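PDB 4FZ4: uncharacterized protein conserved in bacteria from Streptococcus suis, which probably binds glycosaminoglycans on host cells, as the 18 kDa domain of the surface antigen HP0197 that mediates attachment of this pathogen. Local coordinates for residues K5-Q10 and A56-A61; Q38-W42 and V82-R87; Y78-V82 and L126-D131; Y96-I102 and R144-E149. One frame throughout, in Å; residues are numbered along the deposited sequence.

Contact 1: residues K5-Q10 and A56-A61; sequences KVEEVQ and ASKMKA
Residues 5-10 form a stretch of helix 3-23, and residues 56-61 are an irregular linker between helix 36-55 and helix 66-95. The contact lies at one end of an all-helical bundle, where this linker crosses beside the first helix. The CA atoms of Val9 and Ala56 are 6.8 Å apart, those of Gln10 and Ser57 6.5 Å, and those of Val6 and Ala61 5.6 Å. Overall the linker travels opposite to the helix, from beside Val9 and Gln10 to beside Val6. Its backbone becomes extended at Met59 (phi/psi -100/137) and Lys60 (-108/150), then turns at Ala61.

Val6 and Val9 point toward the linker. Val6 CG1 lies 3.4 Å from Ala61 CB. Val9, with chi1 t, brings CG1 to 3.6 Å from Ala56 CB and 4.1 Å from Met59 CE. The Met59 side chain starts sideways, but chi1 and chi2 t with chi3 p bring its methyl nearer the helix. Phe66 of helix 66-95 touches both Val9 and Met59, so a third element joins this apolar patch. Gln10 bends with chi1 and chi2 both m, and Gln10 NE2 comes 3.3 Å from Ser57 CA. Ser57 OG bonds back to Met53 O. Lys5 is stretched, with all four chi angles t. It makes a cation-pi contact with Phe66, and Lys5 NZ donates a 2.6 Å hydrogen bond to Ala61 O.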
loop_
_atom_site.group_PDB
_atom_site.type_symbol
_atom_site.label_atom_id
_atom_site.label_comp_id
_atom_site.label_asym_id
_atom_site.label_seq_id
_atom_site.Cartn_x
_atom_site.Cartn_y
_atom_site.Cartn_z
ATOM N N LYS A 5 13.925 -12.288 -19.045
ATOM C CA LYS A 5 12.819 -11.337 -19.056
ATOM C C LYS A 5 11.599 -11.856 -18.293
ATOM O O LYS A 5 11.042 -11.149 -17.453
ATOM C CB LYS A 5 12.431 -11.023 -20.507
ATOM C CG LYS A 5 11.161 -10.198 -20.681
ATOM C CD LYS A 5 10.763 -10.127 -22.153
ATOM C CE LYS A 5 9.436 -9.409 -22.356
ATOM N NZ LYS A 5 9.025 -9.380 -23.790
ATOM N N VAL A 6 11.187 -13.088 -18.590
ATOM C CA VAL A 6 10.020 -13.683 -17.941
ATOM C C VAL A 6 10.242 -14.006 -16.464
ATOM O O VAL A 6 9.328 -13.865 -15.649
ATOM C CB VAL A 6 9.572 -14.980 -18.655
ATOM C CG1 VAL A 6 9.141 -14.672 -20.086
ATOM C CG2 VAL A 6 10.698 -16.001 -18.636
ATOM N N GLU A 7 11.444 -14.453 -16.119
ATOM C CA GLU A 7 11.743 -14.774 -14.732
ATOM C C GLU A 7 11.757 -13.489 -13.932
ATOM O O GLU A 7 11.392 -13.468 -12.755
ATOM C CB GLU A 7 13.087 -15.484 -14.623
ATOM C CG GLU A 7 12.973 -16.988 -14.772
ATOM C CD GLU A 7 12.014 -17.594 -13.761
ATOM O OE1 GLU A 7 12.207 -17.363 -12.548
ATOM O OE2 GLU A 7 11.065 -18.298 -14.175
ATOM N N GLU A 8 12.179 -12.419 -14.592
ATOM C CA GLU A 8 12.223 -11.103 -13.977
ATOM C C GLU A 8 10.821 -10.850 -13.424
ATOM O O GLU A 8 10.645 -10.229 -12.374
ATOM C CB GLU A 8 12.564 -10.065 -15.042
ATOM C CG GLU A 8 12.906 -8.691 -14.514
ATOM C CD GLU A 8 13.065 -7.674 -15.633
ATOM O OE1 GLU A 8 13.662 -6.601 -15.384
ATOM O OE2 GLU A 8 12.586 -7.948 -16.758
ATOM N N VAL A 9 9.828 -11.361 -14.143
ATOM C CA VAL A 9 8.427 -11.220 -13.767
ATOM C C VAL A 9 8.011 -12.175 -12.649
ATOM O O VAL A 9 7.472 -11.739 -11.629
ATOM C CB VAL A 9 7.513 -11.458 -14.984
ATOM C CG1 VAL A 9 6.055 -11.337 -14.582
ATOM C CG2 VAL A 9 7.845 -10.457 -16.068
ATOM N N GLN A 10 8.249 -13.471 -12.848
ATOM C CA GLN A 10 7.897 -14.472 -11.846
ATOM C C GLN A 10 8.393 -14.021 -10.473
ATOM O O GLN A 10 7.740 -14.254 -9.459
ATOM C CB GLN A 10 8.515 -15.835 -12.194
ATOM C CG GLN A 10 7.902 -16.563 -13.401
ATOM C CD GLN A 10 6.450 -16.971 -13.187
ATOM O OE1 GLN A 10 6.062 -17.376 -12.087
ATOM N NE2 GLN A 10 5.642 -16.885 -14.249
ATOM N N ALA A 56 0.528 -13.110 -14.996
ATOM C CA ALA A 56 1.975 -12.995 -15.169
ATOM C C ALA A 56 2.654 -14.353 -15.029
ATOM O O ALA A 56 3.846 -14.498 -15.312
ATOM C CB ALA A 56 2.549 -12.005 -14.155
ATOM N N SER A 57 1.889 -15.343 -14.580
ATOM C CA SER A 57 2.394 -16.701 -14.413
ATOM C C SER A 57 2.141 -17.469 -15.711
ATOM O O SER A 57 3.046 -18.107 -16.253
ATOM C CB SER A 57 1.684 -17.385 -13.240
ATOM O OG SER A 57 1.944 -16.698 -12.026
ATOM N N LYS A 58 0.906 -17.395 -16.205
ATOM C CA LYS A 58 0.529 -18.059 -17.449
ATOM C C LYS A 58 0.815 -17.121 -18.620
ATOM O O LYS A 58 0.291 -17.305 -19.719
ATOM C CB LYS A 58 -0.964 -18.417 -17.451
ATOM C CG LYS A 58 -1.887 -17.218 -17.580
ATOM C CD LYS A 58 -3.225 -17.586 -18.214
ATOM C CE LYS A 58 -4.099 -16.347 -18.370
ATOM N NZ LYS A 58 -5.372 -16.582 -19.097
ATOM N N MET A 59 1.639 -16.108 -18.370
ATOM C CA MET A 59 2.000 -15.131 -19.392
ATOM C C MET A 59 3.365 -15.484 -19.967
ATOM O O MET A 59 4.285 -15.832 -19.224
ATOM C CB MET A 59 2.040 -13.721 -18.783
ATOM C CG MET A 59 2.462 -12.612 -19.736
ATOM S SD MET A 59 2.477 -10.962 -18.963
ATOM C CE MET A 59 4.119 -10.966 -18.231
ATOM N N LYS A 60 3.488 -15.395 -21.289
ATOM C CA LYS A 60 4.743 -15.697 -21.970
ATOM C C LYS A 60 5.448 -14.457 -22.518
ATOM O O LYS A 60 4.810 -13.467 -22.879
ATOM C CB LYS A 60 4.490 -16.701 -23.095
ATOM C CG LYS A 60 3.221 -16.434 -23.882
ATOM C CD LYS A 60 2.824 -17.652 -24.700
ATOM C CE LYS A 60 2.580 -18.859 -23.803
ATOM N NZ LYS A 60 1.517 -18.598 -22.786
ATOM N N ALA A 61 6.773 -14.540 -22.574
ATOM C CA ALA A 61 7.645 -13.464 -23.044
ATOM C C ALA A 61 7.157 -12.603 -24.209
ATOM O O ALA A 61 7.459 -11.410 -24.265
ATOM C CB ALA A 61 9.011 -14.041 -23.389
#

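Contact 2: residues Q38-W42 and V82-R87; sequences QKALW and VENYIR
Two antiparallel helices of the bundle pack here, helix 36-55 through residues 38-42 and helix 66-95 through residues 82-87. The segment axes come within 11.0 Å and cross at -152°. The nearest CA pair is Trp42 and Glu83, 6.5 Å apart. Gln38 points toward the other helix with chi1 t and chi2 p. Gln38 CD lies 3.5 Å from Ile86 CD1, and the amide end faces the Glu83 carboxylate and Val82. One turn on, Trp42 (chi1 170°, chi2 -123°) also points across. Glu83, with chi1 t and chi2 p, lies over one face of the indole. Glu83 CG is 3.6 Å from the centroid of the Trp42 five-membered ring, a CH-pi contact. The buried Glu83 carboxylate has partners on both oxygens. OE1 bonds to Tyr29 OH, and OE2 forms a salt bridge with Arg87 one turn later. Leu20 and Leu23 of helix 3-23 also touch Trp42. Arg87 NE lies 2.7 Å from Glu83 OE2, and Arg87 NH2 lies 3.6 Å from Trp42 NE1.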
loop_
_atom_site.group_PDB
_atom_site.type_symbol
_atom_site.label_atom_id
_atom_site.label_comp_id
_atom_site.label_asym_id
_atom_site.label_seq_id
_atom_site.Cartn_x
_atom_site.Cartn_y
_atom_site.Cartn_z
ATOM N N GLN A 38 -10.937 3.551 1.651
ATOM C CA GLN A 38 -9.705 2.782 1.452
ATOM C C GLN A 38 -10.021 1.288 1.402
ATOM O O GLN A 38 -9.432 0.545 0.621
ATOM C CB GLN A 38 -8.711 3.055 2.590
ATOM C CG GLN A 38 -7.537 2.064 2.657
ATOM C CD GLN A 38 -6.610 2.135 1.450
ATOM O OE1 GLN A 38 -5.716 1.296 1.284
ATOM N NE2 GLN A 38 -6.817 3.134 0.606
ATOM N N LYS A 39 -10.962 0.857 2.239
ATOM C CA LYS A 39 -11.366 -0.545 2.298
ATOM C C LYS A 39 -11.817 -1.048 0.926
ATOM O O LYS A 39 -11.295 -2.042 0.418
ATOM C CB LYS A 39 -12.501 -0.713 3.312
ATOM C CG LYS A 39 -12.977 -2.141 3.485
ATOM C CD LYS A 39 -14.190 -2.211 4.394
ATOM C CE LYS A 39 -14.743 -3.625 4.445
ATOM N NZ LYS A 39 -15.097 -4.135 3.085
ATOM N N ALA A 40 -12.779 -0.353 0.324
ATOM C CA ALA A 40 -13.290 -0.741 -0.987
ATOM C C ALA A 40 -12.243 -0.513 -2.061
ATOM O O ALA A 40 -12.206 -1.224 -3.068
ATOM C CB ALA A 40 -14.554 0.046 -1.318
ATOM N N LEU A 41 -11.391 0.485 -1.856
ATOM C CA LEU A 41 -10.342 0.775 -2.829
ATOM C C LEU A 41 -9.332 -0.373 -2.810
ATOM O O LEU A 41 -8.992 -0.941 -3.848
ATOM C CB LEU A 41 -9.654 2.098 -2.486
ATOM C CG LEU A 41 -8.797 2.688 -3.600
ATOM C CD1 LEU A 41 -9.660 2.863 -4.845
ATOM C CD2 LEU A 41 -8.204 4.022 -3.148
ATOM N N TRP A 42 -8.868 -0.724 -1.617
ATOM C CA TRP A 42 -7.921 -1.820 -1.476
ATOM C C TRP A 42 -8.515 -3.116 -2.040
ATOM O O TRP A 42 -7.828 -3.891 -2.707
ATOM C CB TRP A 42 -7.556 -2.019 0.000
ATOM C CG TRP A 42 -6.787 -3.282 0.225
ATOM C CD1 TRP A 42 -7.123 -4.308 1.062
ATOM C CD2 TRP A 42 -5.584 -3.682 -0.442
ATOM N NE1 TRP A 42 -6.205 -5.323 0.952
ATOM C CE2 TRP A 42 -5.250 -4.967 0.035
ATOM C CE3 TRP A 42 -4.757 -3.078 -1.399
ATOM C CZ2 TRP A 42 -4.122 -5.667 -0.409
ATOM C CZ3 TRP A 42 -3.631 -3.771 -1.843
ATOM C CH2 TRP A 42 -3.326 -5.057 -1.347
ATOM N N VAL A 82 0.366 1.343 0.786
ATOM C CA VAL A 82 -0.664 2.242 1.288
ATOM C C VAL A 82 -1.621 1.519 2.236
ATOM O O VAL A 82 -1.879 1.992 3.342
ATOM C CB VAL A 82 -1.439 2.907 0.111
ATOM C CG1 VAL A 82 -2.621 3.721 0.634
ATOM C CG2 VAL A 82 -0.496 3.825 -0.655
ATOM N N GLU A 83 -2.143 0.376 1.805
ATOM C CA GLU A 83 -3.049 -0.408 2.638
ATOM C C GLU A 83 -2.332 -0.723 3.946
ATOM O O GLU A 83 -2.933 -0.742 5.020
ATOM C CB GLU A 83 -3.412 -1.705 1.910
ATOM C CG GLU A 83 -4.036 -2.769 2.783
ATOM C CD GLU A 83 -5.411 -2.390 3.320
ATOM O OE1 GLU A 83 -5.853 -1.238 3.103
ATOM O OE2 GLU A 83 -6.050 -3.252 3.965
ATOM N N ASN A 84 -1.031 -0.965 3.848
ATOM C CA ASN A 84 -0.218 -1.296 5.013
ATOM C C ASN A 84 -0.100 -0.081 5.945
ATOM O O ASN A 84 -0.375 -0.176 7.139
ATOM C CB ASN A 84 1.172 -1.747 4.542
ATOM C CG ASN A 84 1.971 -2.413 5.637
ATOM O OD1 ASN A 84 1.986 -1.950 6.774
ATOM N ND2 ASN A 84 2.647 -3.507 5.299
ATOM N N TYR A 85 0.344 1.051 5.397
ATOM C CA TYR A 85 0.450 2.278 6.177
ATOM C C TYR A 85 -0.863 2.592 6.878
ATOM O O TYR A 85 -0.883 2.896 8.070
ATOM C CB TYR A 85 0.804 3.462 5.276
ATOM C CG TYR A 85 2.209 3.430 4.729
ATOM C CD1 TYR A 85 3.167 2.563 5.269
ATOM C CD2 TYR A 85 2.607 4.312 3.717
ATOM C CE1 TYR A 85 4.474 2.575 4.830
ATOM C CE2 TYR A 85 3.928 4.334 3.270
ATOM C CZ TYR A 85 4.855 3.461 3.839
ATOM O OH TYR A 85 6.179 3.504 3.456
ATOM N N ILE A 86 -1.964 2.518 6.140
ATOM C CA ILE A 86 -3.251 2.831 6.736
ATOM C C ILE A 86 -3.659 1.842 7.834
ATOM O O ILE A 86 -4.215 2.252 8.860
ATOM C CB ILE A 86 -4.347 2.960 5.653
ATOM C CG1 ILE A 86 -4.009 4.152 4.748
ATOM C CG2 ILE A 86 -5.713 3.232 6.303
ATOM C CD1 ILE A 86 -5.003 4.375 3.624
ATOM N N ARG A 87 -3.379 0.554 7.638
ATOM C CA ARG A 87 -3.701 -0.418 8.671
ATOM C C ARG A 87 -2.932 -0.072 9.933
ATOM O O ARG A 87 -3.453 -0.226 11.033
ATOM C CB ARG A 87 -3.342 -1.846 8.244
ATOM C CG ARG A 87 -4.416 -2.517 7.395
ATOM C CD ARG A 87 -4.129 -3.992 7.171
ATOM N NE ARG A 87 -4.766 -4.460 5.945
ATOM C CZ ARG A 87 -4.762 -5.720 5.524
ATOM N NH1 ARG A 87 -4.153 -6.661 6.235
ATOM N NH2 ARG A 87 -5.350 -6.035 4.377
#

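Contact 3: residues Y78-V82 and L126-D131; sequences YQIKV and LRDYVD. With NO3 (nitrate ion), chain D.
Helix 66-95 and helix 123-152 run roughly parallel here in the helical bundle. The axes of segments 78-82 and 126-131 approach to 10.0 Å and cross at 30°. The nearest CA atoms are those of Tyr78 and Arg127, 6.4 Å apart. Tyr78 is the main bump. With chi1 m and chi2 -72°, it enters a hollow lined by Leu126, Arg127, Val130 and Asp131, a knob-into-hole fit. Tyr78 CB meets Leu126 CG at 3.9 Å. Arg127 CB covers one ring face, 3.7 Å from the Tyr78 ring centroid, in a CH-pi contact. At the ring edge, Tyr78 CD1 lies 3.8 Å from Val130 CG1, and Tyr78 CE1 is 3.5 Å from Asp131 OD1.

One turn along, Val82 (chi1 t) continues the fit, with CG2 4.0 Å from Val130 CG2 and 4.5 Å from the edge atom CE2 of Tyr129. Lys81 CB adds a 4.0 Å contact to Val130 CG1. Tyr129 OH bonds to His109 O. Gln79 points away, and Gln79 NE2 donates a 2.7 Å hydrogen bond to O1 of a nitrate ion, probably from the crystallisation liquor. No hydrogen bond joins these two segments, so here shape and mainly apolar contact do the work.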
loop_
_atom_site.group_PDB
_atom_site.type_symbol
_atom_site.label_atom_id
_atom_site.label_comp_id
_atom_site.label_asym_id
_atom_site.label_seq_id
_atom_site.Cartn_x
_atom_site.Cartn_y
_atom_site.Cartn_z
ATOM N N TYR A 78 2.987 -0.631 -4.609
ATOM C CA TYR A 78 2.758 0.636 -3.926
ATOM C C TYR A 78 1.368 0.712 -3.307
ATOM O O TYR A 78 1.170 1.391 -2.297
ATOM C CB TYR A 78 3.008 1.797 -4.892
ATOM C CG TYR A 78 4.475 1.899 -5.248
ATOM C CD1 TYR A 78 5.402 2.350 -4.314
ATOM C CD2 TYR A 78 4.954 1.434 -6.478
ATOM C CE1 TYR A 78 6.772 2.331 -4.585
ATOM C CE2 TYR A 78 6.326 1.406 -6.763
ATOM C CZ TYR A 78 7.228 1.859 -5.808
ATOM O OH TYR A 78 8.580 1.854 -6.073
ATOM N N GLN A 79 0.410 0.001 -3.897
ATOM C CA GLN A 79 -0.949 -0.022 -3.362
ATOM C C GLN A 79 -0.929 -0.856 -2.091
ATOM O O GLN A 79 -1.672 -0.589 -1.142
ATOM C CB GLN A 79 -1.919 -0.628 -4.379
ATOM C CG GLN A 79 -2.030 0.201 -5.638
ATOM C CD GLN A 79 -2.617 -0.548 -6.811
ATOM O OE1 GLN A 79 -2.778 0.023 -7.894
ATOM N NE2 GLN A 79 -2.934 -1.830 -6.618
ATOM N N ILE A 80 -0.073 -1.871 -2.073
ATOM C CA ILE A 80 0.057 -2.721 -0.890
ATOM C C ILE A 80 0.621 -1.890 0.263
ATOM O O ILE A 80 0.161 -1.993 1.404
ATOM C CB ILE A 80 1.006 -3.903 -1.150
ATOM C CG1 ILE A 80 0.323 -4.908 -2.090
ATOM C CG2 ILE A 80 1.403 -4.562 0.181
ATOM C CD1 ILE A 80 1.260 -5.979 -2.624
ATOM N N LYS A 81 1.618 -1.059 -0.040
ATOM C CA LYS A 81 2.220 -0.211 0.983
ATOM C C LYS A 81 1.180 0.705 1.622
ATOM O O LYS A 81 1.109 0.828 2.850
ATOM C CB LYS A 81 3.351 0.631 0.387
ATOM C CG LYS A 81 4.735 0.120 0.741
ATOM C CD LYS A 81 4.883 0.021 2.259
ATOM C CE LYS A 81 6.194 -0.627 2.671
ATOM N NZ LYS A 81 6.243 -0.842 4.151
ATOM N N VAL A 82 0.366 1.343 0.786
ATOM C CA VAL A 82 -0.664 2.242 1.288
ATOM C C VAL A 82 -1.621 1.519 2.236
ATOM O O VAL A 82 -1.879 1.992 3.342
ATOM C CB VAL A 82 -1.439 2.907 0.111
ATOM C CG1 VAL A 82 -2.621 3.721 0.634
ATOM C CG2 VAL A 82 -0.496 3.825 -0.655
ATOM N N LEU A 126 2.547 7.494 -9.013
ATOM C CA LEU A 126 2.168 6.636 -7.897
ATOM C C LEU A 126 3.319 6.374 -6.939
ATOM O O LEU A 126 3.175 6.572 -5.733
ATOM C CB LEU A 126 1.602 5.313 -8.424
ATOM C CG LEU A 126 1.344 4.206 -7.403
ATOM C CD1 LEU A 126 0.507 4.724 -6.248
ATOM C CD2 LEU A 126 0.662 3.059 -8.110
ATOM N N ARG A 127 4.463 5.937 -7.454
ATOM C CA ARG A 127 5.594 5.680 -6.567
ATOM C C ARG A 127 6.059 6.939 -5.847
ATOM O O ARG A 127 6.469 6.890 -4.683
ATOM C CB ARG A 127 6.774 5.041 -7.320
ATOM C CG ARG A 127 7.028 5.541 -8.731
ATOM C CD ARG A 127 8.332 4.937 -9.286
ATOM N NE ARG A 127 8.423 5.037 -10.747
ATOM C CZ ARG A 127 7.896 4.158 -11.600
ATOM N NH1 ARG A 127 7.238 3.095 -11.142
ATOM N NH2 ARG A 127 8.002 4.353 -12.911
ATOM N N ASP A 128 5.978 8.071 -6.533
ATOM C CA ASP A 128 6.397 9.340 -5.949
ATOM C C ASP A 128 5.641 9.626 -4.645
ATOM O O ASP A 128 6.252 9.802 -3.583
ATOM C CB ASP A 128 6.156 10.467 -6.954
ATOM C CG ASP A 128 6.833 11.763 -6.555
ATOM O OD1 ASP A 128 6.472 12.337 -5.505
ATOM O OD2 ASP A 128 7.731 12.205 -7.301
ATOM N N TYR A 129 4.313 9.668 -4.732
ATOM C CA TYR A 129 3.479 9.937 -3.564
ATOM C C TYR A 129 3.714 8.934 -2.449
ATOM O O TYR A 129 3.706 9.295 -1.277
ATOM C CB TYR A 129 1.989 9.910 -3.926
ATOM C CG TYR A 129 1.101 9.720 -2.710
ATOM C CD1 TYR A 129 0.826 10.781 -1.841
ATOM C CD2 TYR A 129 0.578 8.463 -2.402
ATOM C CE1 TYR A 129 0.052 10.590 -0.686
ATOM C CE2 TYR A 129 -0.190 8.259 -1.265
ATOM C CZ TYR A 129 -0.450 9.325 -0.405
ATOM O OH TYR A 129 -1.189 9.105 0.742
ATOM N N VAL A 130 3.908 7.672 -2.813
ATOM C CA VAL A 130 4.121 6.641 -1.806
ATOM C C VAL A 130 5.512 6.679 -1.180
ATOM O O VAL A 130 5.647 6.646 0.042
ATOM C CB VAL A 130 3.895 5.240 -2.389
ATOM C CG1 VAL A 130 4.099 4.185 -1.295
ATOM C CG2 VAL A 130 2.498 5.145 -2.987
ATOM N N ASP A 131 6.550 6.746 -2.005
ATOM C CA ASP A 131 7.907 6.766 -1.474
ATOM C C ASP A 131 8.242 8.086 -0.809
ATOM O O ASP A 131 9.181 8.169 -0.025
ATOM C CB ASP A 131 8.937 6.474 -2.570
ATOM C CG ASP A 131 8.951 5.006 -2.989
ATOM O OD1 ASP A 131 8.532 4.145 -2.187
ATOM O OD2 ASP A 131 9.402 4.707 -4.115
HETATM N N NO3 D . -3.273 -3.592 -9.298
HETATM O O1 NO3 D . -4.080 -3.697 -8.133
HETATM O O2 NO3 D . -2.579 -4.731 -9.793
HETATM O O3 NO3 D . -3.173 -2.347 -9.980
#

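Contact 4: residues Y96-I102 and R144-E149; sequences YPGDNTI and RVAELE
An N-capped helix start packs against the last helix near one end of the bundle. Tyr96 is the first residue to leave helical angles after helix 66-95. The chain turns through Pro97 and Gly98 (phi/psi 89/-49), and helix 100-110 begins after Asp99. Residues 144-149 are helical. The nearest CA pairs are Thr101 with Arg144, 7.2 Å apart, and Tyr96 with Val145, 8.0 Å apart.

Asp99 is the N-cap (chi1 t), and both its carboxylate oxygens are used. Asp99 OD2 accepts from Ile102 N at 3.1 Å. Asp99 OD1 accepts from Arg144 NH1 at 2.8 Å, in a salt bridge. Arg144 also pairs within its own helix, from NH2 to Glu147 OE1 at 3.2 Å, so Asp99, Arg144 and Glu147 form a salt-bridge network. Asn100 ND2 makes a weak bond to Gly98 O.

Beside these charges carbon atoms meet: Thr101 CB lies 3.4 Å from Arg144 CG. The apolar part is made by Tyr96, Ile102, Val145 and Leu148. Ile102 CD1 reaches Val145 CG2 and Leu148 CD1, both at 4.2 Å, and Ile102 also touches Val89 of helix 66-95. Tyr96 (chi1 m) turns one ring face to Leu148, and Leu148 CB is 4.2 Å from the Tyr96 ring centroid. Tyr96 CE2 meets Val145 CG1 at 3.7 Å.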
loop_
_atom_site.group_PDB
_atom_site.type_symbol
_atom_site.label_atom_id
_atom_site.label_comp_id
_atom_site.label_asym_id
_atom_site.label_seq_id
_atom_site.Cartn_x
_atom_site.Cartn_y
_atom_site.Cartn_z
ATOM N N TYR A 96 -3.676 5.485 20.631
ATOM C CA TYR A 96 -3.396 6.856 21.055
ATOM C C TYR A 96 -4.462 7.788 20.479
ATOM O O TYR A 96 -4.161 8.705 19.713
ATOM C CB TYR A 96 -2.001 7.270 20.581
ATOM C CG TYR A 96 -0.915 6.321 21.052
ATOM C CD1 TYR A 96 -0.735 6.058 22.412
ATOM C CD2 TYR A 96 -0.089 5.662 20.139
ATOM C CE1 TYR A 96 0.236 5.161 22.853
ATOM C CE2 TYR A 96 0.889 4.762 20.571
ATOM C CZ TYR A 96 1.045 4.516 21.928
ATOM O OH TYR A 96 2.002 3.627 22.364
ATOM N N PRO A 97 -5.732 7.558 20.851
ATOM C CA PRO A 97 -6.880 8.347 20.391
ATOM C C PRO A 97 -6.783 9.830 20.725
ATOM O O PRO A 97 -6.354 10.212 21.818
ATOM C CB PRO A 97 -8.054 7.679 21.096
ATOM C CG PRO A 97 -7.441 7.243 22.394
ATOM C CD PRO A 97 -6.140 6.629 21.922
ATOM N N GLY A 98 -7.188 10.666 19.777
ATOM C CA GLY A 98 -7.148 12.094 20.004
ATOM C C GLY A 98 -5.848 12.761 19.609
ATOM O O GLY A 98 -5.879 13.776 18.915
ATOM N N ASP A 99 -4.718 12.204 20.043
ATOM C CA ASP A 99 -3.412 12.781 19.724
ATOM C C ASP A 99 -3.485 13.486 18.383
ATOM O O ASP A 99 -3.703 12.853 17.354
ATOM C CB ASP A 99 -2.327 11.710 19.658
ATOM C CG ASP A 99 -0.965 12.294 19.316
ATOM O OD1 ASP A 99 -0.311 12.881 20.203
ATOM O OD2 ASP A 99 -0.556 12.185 18.147
ATOM N N ASN A 100 -3.301 14.799 18.404
ATOM C CA ASN A 100 -3.379 15.606 17.201
ATOM C C ASN A 100 -2.420 15.212 16.092
ATOM O O ASN A 100 -2.851 14.914 14.978
ATOM C CB ASN A 100 -3.192 17.080 17.556
ATOM C CG ASN A 100 -4.436 17.685 18.192
ATOM O OD1 ASN A 100 -4.427 18.834 18.632
ATOM N ND2 ASN A 100 -5.514 16.911 18.234
ATOM N N THR A 101 -1.126 15.206 16.390
ATOM C CA THR A 101 -0.118 14.862 15.397
ATOM C C THR A 101 -0.510 13.671 14.504
ATOM O O THR A 101 -0.476 13.773 13.276
ATOM C CB THR A 101 1.216 14.578 16.080
ATOM O OG1 THR A 101 1.489 15.633 17.016
ATOM C CG2 THR A 101 2.345 14.508 15.049
ATOM N N ILE A 102 -0.911 12.559 15.114
ATOM C CA ILE A 102 -1.302 11.377 14.347
ATOM C C ILE A 102 -2.499 11.662 13.440
ATOM O O ILE A 102 -2.495 11.311 12.252
ATOM C CB ILE A 102 -1.665 10.190 15.271
ATOM C CG1 ILE A 102 -0.489 9.857 16.196
ATOM C CG2 ILE A 102 -2.028 8.973 14.423
ATOM C CD1 ILE A 102 -0.767 8.710 17.165
ATOM N N ARG A 144 6.165 10.229 16.701
ATOM C CA ARG A 144 5.156 10.605 17.688
ATOM C C ARG A 144 4.941 9.428 18.624
ATOM O O ARG A 144 5.179 9.511 19.830
ATOM C CB ARG A 144 3.837 10.931 16.984
ATOM C CG ARG A 144 3.160 12.205 17.439
ATOM C CD ARG A 144 2.742 12.182 18.897
ATOM N NE ARG A 144 3.705 12.860 19.756
ATOM C CZ ARG A 144 3.424 13.316 20.972
ATOM N NH1 ARG A 144 2.203 13.166 21.469
ATOM N NH2 ARG A 144 4.359 13.924 21.690
ATOM N N VAL A 145 4.474 8.331 18.046
ATOM C CA VAL A 145 4.221 7.100 18.779
ATOM C C VAL A 145 5.381 6.709 19.701
ATOM O O VAL A 145 5.171 6.308 20.843
ATOM C CB VAL A 145 3.963 5.947 17.796
ATOM C CG1 VAL A 145 3.961 4.628 18.534
ATOM C CG2 VAL A 145 2.637 6.169 17.090
ATOM N N ALA A 146 6.604 6.820 19.196
ATOM C CA ALA A 146 7.775 6.472 19.984
ATOM C C ALA A 146 7.784 7.307 21.254
ATOM O O ALA A 146 7.927 6.778 22.357
ATOM C CB ALA A 146 9.053 6.714 19.176
ATOM N N GLU A 147 7.626 8.617 21.087
ATOM C CA GLU A 147 7.605 9.537 22.219
ATOM C C GLU A 147 6.435 9.172 23.118
ATOM O O GLU A 147 6.563 9.140 24.337
ATOM C CB GLU A 147 7.443 10.972 21.723
ATOM C CG GLU A 147 8.294 11.277 20.510
ATOM C CD GLU A 147 8.198 12.718 20.052
ATOM O OE1 GLU A 147 7.094 13.306 20.151
ATOM O OE2 GLU A 147 9.230 13.250 19.578
ATOM N N LEU A 148 5.293 8.891 22.503
ATOM C CA LEU A 148 4.098 8.523 23.254
ATOM C C LEU A 148 4.291 7.258 24.074
ATOM O O LEU A 148 3.816 7.168 25.203
ATOM C CB LEU A 148 2.926 8.331 22.306
ATOM C CG LEU A 148 2.256 9.636 21.910
ATOM C CD1 LEU A 148 1.265 9.408 20.760
ATOM C CD2 LEU A 148 1.563 10.194 23.129
ATOM N N GLU A 149 4.975 6.279 23.494
ATOM C CA GLU A 149 5.229 5.027 24.182
ATOM C C GLU A 149 6.197 5.332 25.315
ATOM O O GLU A 149 6.125 4.738 26.386
ATOM C CB GLU A 149 5.839 4.004 23.214
ATOM C CG GLU A 149 5.432 2.559 23.498
ATOM C CD GLU A 149 5.879 1.605 22.408
ATOM O OE1 GLU A 149 5.638 1.922 21.228
ATOM O OE2 GLU A 149 6.465 0.542 22.721
#

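Contacts 2 and 3 lie near the middle of the bundle, with centres 11 Å apart. Both use helix 66-95 and share Val82, so this helix packs against helix 36-55 and helix 123-152 at one level. They also touch directly, with Trp42 CH2 3.7 Å from Ile80 CG1. Contacts 1 and 4 lie on opposite sides of the chain's centre. Contact 1 sets a loop beside a helix; contact 4 sets a turn and the start of helix 100-110 against helix 123-152, which contact 3 also uses. Contact 2 is buried and holds a glutamate paired with Arg87 of its own helix. Contacts 1 and 3 are partly buried, and contact 3 is mainly apolar. Contact 4 is a surface contact. Contacts 1 and 4 each add a polar bond between their segments.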